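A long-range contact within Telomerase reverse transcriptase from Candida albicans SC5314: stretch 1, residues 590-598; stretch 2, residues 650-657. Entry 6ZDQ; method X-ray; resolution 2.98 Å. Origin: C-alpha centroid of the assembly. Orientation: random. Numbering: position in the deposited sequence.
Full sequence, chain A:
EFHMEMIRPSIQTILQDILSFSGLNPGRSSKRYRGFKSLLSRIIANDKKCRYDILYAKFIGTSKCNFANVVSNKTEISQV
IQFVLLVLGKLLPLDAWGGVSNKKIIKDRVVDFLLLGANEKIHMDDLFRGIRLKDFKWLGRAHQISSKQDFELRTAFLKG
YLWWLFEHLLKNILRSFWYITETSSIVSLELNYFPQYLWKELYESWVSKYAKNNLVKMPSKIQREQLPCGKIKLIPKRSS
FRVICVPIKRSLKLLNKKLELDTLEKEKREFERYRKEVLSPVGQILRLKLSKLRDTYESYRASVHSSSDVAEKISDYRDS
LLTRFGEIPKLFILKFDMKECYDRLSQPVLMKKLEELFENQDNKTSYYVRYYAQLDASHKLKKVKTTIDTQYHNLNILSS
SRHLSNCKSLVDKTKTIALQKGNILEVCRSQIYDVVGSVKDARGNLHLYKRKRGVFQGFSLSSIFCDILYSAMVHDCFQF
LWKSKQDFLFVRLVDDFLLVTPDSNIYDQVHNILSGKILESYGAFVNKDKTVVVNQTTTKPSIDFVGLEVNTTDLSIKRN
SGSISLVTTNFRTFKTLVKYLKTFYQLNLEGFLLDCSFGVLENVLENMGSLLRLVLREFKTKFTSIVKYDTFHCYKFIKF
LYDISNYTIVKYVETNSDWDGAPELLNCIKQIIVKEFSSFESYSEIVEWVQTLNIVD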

# COMPACT_ATOMS: atom_id res chain seq x y z
N GLU A 590 2.36 -20.43 -2.87
CA GLU A 590 1.60 -20.74 -4.07
C GLU A 590 2.31 -21.83 -4.87
O GLU A 590 3.37 -22.33 -4.50
CB GLU A 590 1.38 -19.48 -4.89
CG GLU A 590 0.29 -18.58 -4.34
CD GLU A 590 0.08 -17.32 -5.16
OE1 GLU A 590 1.03 -16.51 -5.26
OE2 GLU A 590 -1.02 -17.15 -5.72
N GLY A 591 1.69 -22.21 -5.99
CA GLY A 591 2.15 -23.38 -6.73
C GLY A 591 3.57 -23.26 -7.25
O GLY A 591 4.36 -24.21 -7.16
N PHE A 592 3.93 -22.09 -7.79
CA PHE A 592 5.20 -21.94 -8.50
C PHE A 592 6.42 -22.15 -7.62
O PHE A 592 7.54 -22.21 -8.15
CB PHE A 592 5.26 -20.55 -9.15
CG PHE A 592 4.67 -19.45 -8.32
CD1 PHE A 592 5.42 -18.83 -7.33
CD2 PHE A 592 3.37 -19.02 -8.54
CE1 PHE A 592 4.88 -17.81 -6.57
CE2 PHE A 592 2.83 -18.00 -7.78
CZ PHE A 592 3.58 -17.40 -6.80
N LEU A 593 6.26 -22.27 -6.30
CA LEU A 593 7.40 -22.47 -5.41
C LEU A 593 7.67 -23.93 -5.10
O LEU A 593 8.78 -24.26 -4.66
CB LEU A 593 7.20 -21.70 -4.10
CG LEU A 593 6.97 -20.20 -4.21
CD1 LEU A 593 5.56 -19.85 -3.77
CD2 LEU A 593 8.00 -19.44 -3.39
N LEU A 594 6.70 -24.82 -5.30
CA LEU A 594 6.82 -26.22 -4.93
C LEU A 594 7.32 -27.11 -6.06
O LEU A 594 7.49 -28.31 -5.84
CB LEU A 594 5.48 -26.76 -4.41
CG LEU A 594 5.01 -26.36 -3.01
CD1 LEU A 594 6.10 -26.57 -1.97
CD2 LEU A 594 4.48 -24.94 -2.96
N ASP A 595 7.53 -26.56 -7.26
CA ASP A 595 7.96 -27.38 -8.39
C ASP A 595 9.30 -28.06 -8.09
O ASP A 595 10.27 -27.40 -7.72
CB ASP A 595 8.06 -26.52 -9.65
CG ASP A 595 8.87 -25.26 -9.44
OD1 ASP A 595 8.96 -24.80 -8.28
OD2 ASP A 595 9.41 -24.73 -10.43
N CYS A 596 9.34 -29.38 -8.27
CA CYS A 596 10.50 -30.18 -7.90
C CYS A 596 11.46 -30.41 -9.06
O CYS A 596 12.67 -30.44 -8.85
CB CYS A 596 10.04 -31.53 -7.34
SG CYS A 596 11.37 -32.68 -6.93
N SER A 597 10.93 -30.57 -10.28
CA SER A 597 11.72 -30.93 -11.46
C SER A 597 12.41 -32.28 -11.30
O SER A 597 13.47 -32.51 -11.88
CB SER A 597 12.74 -29.84 -11.81
OG SER A 597 13.52 -30.21 -12.94
N PHE A 598 11.88 -33.12 -10.41
CA PHE A 598 12.11 -34.56 -10.29
C PHE A 598 13.50 -34.88 -9.76
O PHE A 598 13.82 -36.05 -9.50
CB PHE A 598 11.83 -35.31 -11.62
CG PHE A 598 12.93 -35.22 -12.66
CD1 PHE A 598 14.12 -35.94 -12.53
CD2 PHE A 598 12.75 -34.48 -13.82
CE1 PHE A 598 15.11 -35.86 -13.49
CE2 PHE A 598 13.74 -34.41 -14.79
CZ PHE A 598 14.92 -35.10 -14.62
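Stretch 2 (650-657) VKYVETNS

Stretch 2 is the C-terminal part of a helix, V650 to N656, that begins earlier in the chain. S657 follows with positive phi and leaves the helical conformation. Stretch 1 has no regular helix. Residues G591 to L593 have helical phi/psi angles, and the backbone bond from L594 N to G591 O, 3.1 Å, closes a turn. D595 is extended; S597 and F598 have positive phi.

The closest CA pairs are G591 CA to T655 CA at 5.8 Å, L594 CA to Y652 CA at 5.3 Å and D595 CA to N656 CA at 5.7 Å. The pairs do not advance in step along the two chains, so the turn and loop lie against the helix with no simple parallel or antiparallel register. Contacts on the helix come from K651, Y652, T655 and N656, the spacing expected of one helical face. The CA-to-CB bond of V653 points away, and V650, E654 and S657 make no contact. The two stretches together bury 332 Å².

Two hydrogen bonds join the stretches, both through the side-chain amide of N656. N656 ND2 donates to L594 O at 2.8 Å, with an angle of 168° at the hydrogen. C596 N donates to N656 OD1 at 2.5 Å, with an angle of 156°. The amide thus serves one carbonyl and one NH of the loop, on the two sides of D595. N656 ND2 also donates to Y652 O at 3.1 Å, one turn back in the helix, which helps to hold the amide in place. The bound OD1 lies close to other loop atoms as well: D595 CA to N656 OD1 is 3.4 Å, and C596 CB to N656 OD1 is 3.2 Å. The CA-to-CB bond of D595 points away from stretch 2.

Apolar packing joins L594 and C596 to Y652. Both have CA-to-CB bonds toward stretch 2, and L594 is buried. L594 CD1 lies 4.1 Å from Y652 CB, and C596 CB lies 4.3 Å from Y652 CE1. The Y652 ring is met obliquely by C596 CB and by the carbonyl of L594, with L594 O 3.5 Å from Y652 CD1.

Other contacts are van der Waals. C596 CB is 3.9 Å from Y652 OH. T655 fits against the turn: T655 CG2 is 3.5 Å from G591 CA, and T655 OG1 is 3.4 Å from L594 CB. G591 has no side chain, and an ideal CB there would come within 3.3 Å of T655 CG2, a tight approach. F592 and L593 make no contact with stretch 2.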

# COMPACT_ATOMS: atom_id res chain seq x y z
N VAL A 650 -0.07 -30.93 0.85
CA VAL A 650 -1.10 -31.12 -0.17
C VAL A 650 -0.84 -30.22 -1.37
O VAL A 650 -1.17 -30.58 -2.51
CB VAL A 650 -2.51 -30.88 0.41
CG1 VAL A 650 -2.77 -31.81 1.58
CG2 VAL A 650 -2.70 -29.43 0.82
N LYS A 651 -0.25 -29.04 -1.16
CA LYS A 651 0.08 -28.18 -2.28
C LYS A 651 1.36 -28.62 -2.99
O LYS A 651 1.52 -28.35 -4.19
CB LYS A 651 0.21 -26.72 -1.83
CG LYS A 651 -1.14 -26.05 -1.56
CD LYS A 651 -2.09 -26.28 -2.73
CE LYS A 651 -3.47 -25.70 -2.46
NZ LYS A 651 -3.47 -24.21 -2.45
N TYR A 652 2.26 -29.30 -2.29
CA TYR A 652 3.44 -29.85 -2.95
C TYR A 652 3.06 -31.02 -3.85
O TYR A 652 3.57 -31.14 -4.97
CB TYR A 652 4.48 -30.29 -1.91
CG TYR A 652 5.62 -31.09 -2.50
CD1 TYR A 652 6.64 -30.46 -3.20
CD2 TYR A 652 5.67 -32.47 -2.35
CE1 TYR A 652 7.68 -31.19 -3.74
CE2 TYR A 652 6.71 -33.21 -2.89
CZ TYR A 652 7.72 -32.56 -3.58
OH TYR A 652 8.75 -33.29 -4.12
N VAL A 653 2.18 -31.90 -3.37
CA VAL A 653 1.77 -33.04 -4.19
C VAL A 653 0.86 -32.60 -5.32
O VAL A 653 0.80 -33.26 -6.37
CB VAL A 653 1.11 -34.12 -3.31
CG1 VAL A 653 2.07 -34.58 -2.22
CG2 VAL A 653 -0.19 -33.62 -2.71
N GLU A 654 0.14 -31.49 -5.15
CA GLU A 654 -0.78 -31.03 -6.19
C GLU A 654 -0.02 -30.46 -7.38
O GLU A 654 -0.38 -30.72 -8.54
CB GLU A 654 -1.74 -29.99 -5.64
CG GLU A 654 -3.07 -30.54 -5.17
CD GLU A 654 -4.14 -29.47 -5.05
OE1 GLU A 654 -3.80 -28.32 -4.70
OE2 GLU A 654 -5.33 -29.79 -5.30
N THR A 655 1.02 -29.68 -7.13
CA THR A 655 1.70 -28.97 -8.21
C THR A 655 2.52 -29.93 -9.07
O THR A 655 2.37 -29.95 -10.29
CB THR A 655 2.58 -27.86 -7.63
OG1 THR A 655 3.47 -28.42 -6.66
CG2 THR A 655 1.71 -26.81 -6.97
N ASN A 656 3.39 -30.72 -8.44
CA ASN A 656 4.21 -31.66 -9.19
C ASN A 656 3.41 -32.83 -9.74
O ASN A 656 3.84 -33.47 -10.70
CB ASN A 656 5.35 -32.17 -8.32
CG ASN A 656 6.30 -31.07 -7.90
OD1 ASN A 656 7.21 -30.70 -8.64
ND2 ASN A 656 6.11 -30.55 -6.69
N SER A 657 2.26 -33.14 -9.12
CA SER A 657 1.39 -34.27 -9.45
C SER A 657 2.03 -35.60 -9.10
O SER A 657 1.39 -36.65 -9.26
CB SER A 657 0.95 -34.27 -10.92
OG SER A 657 0.21 -33.11 -11.24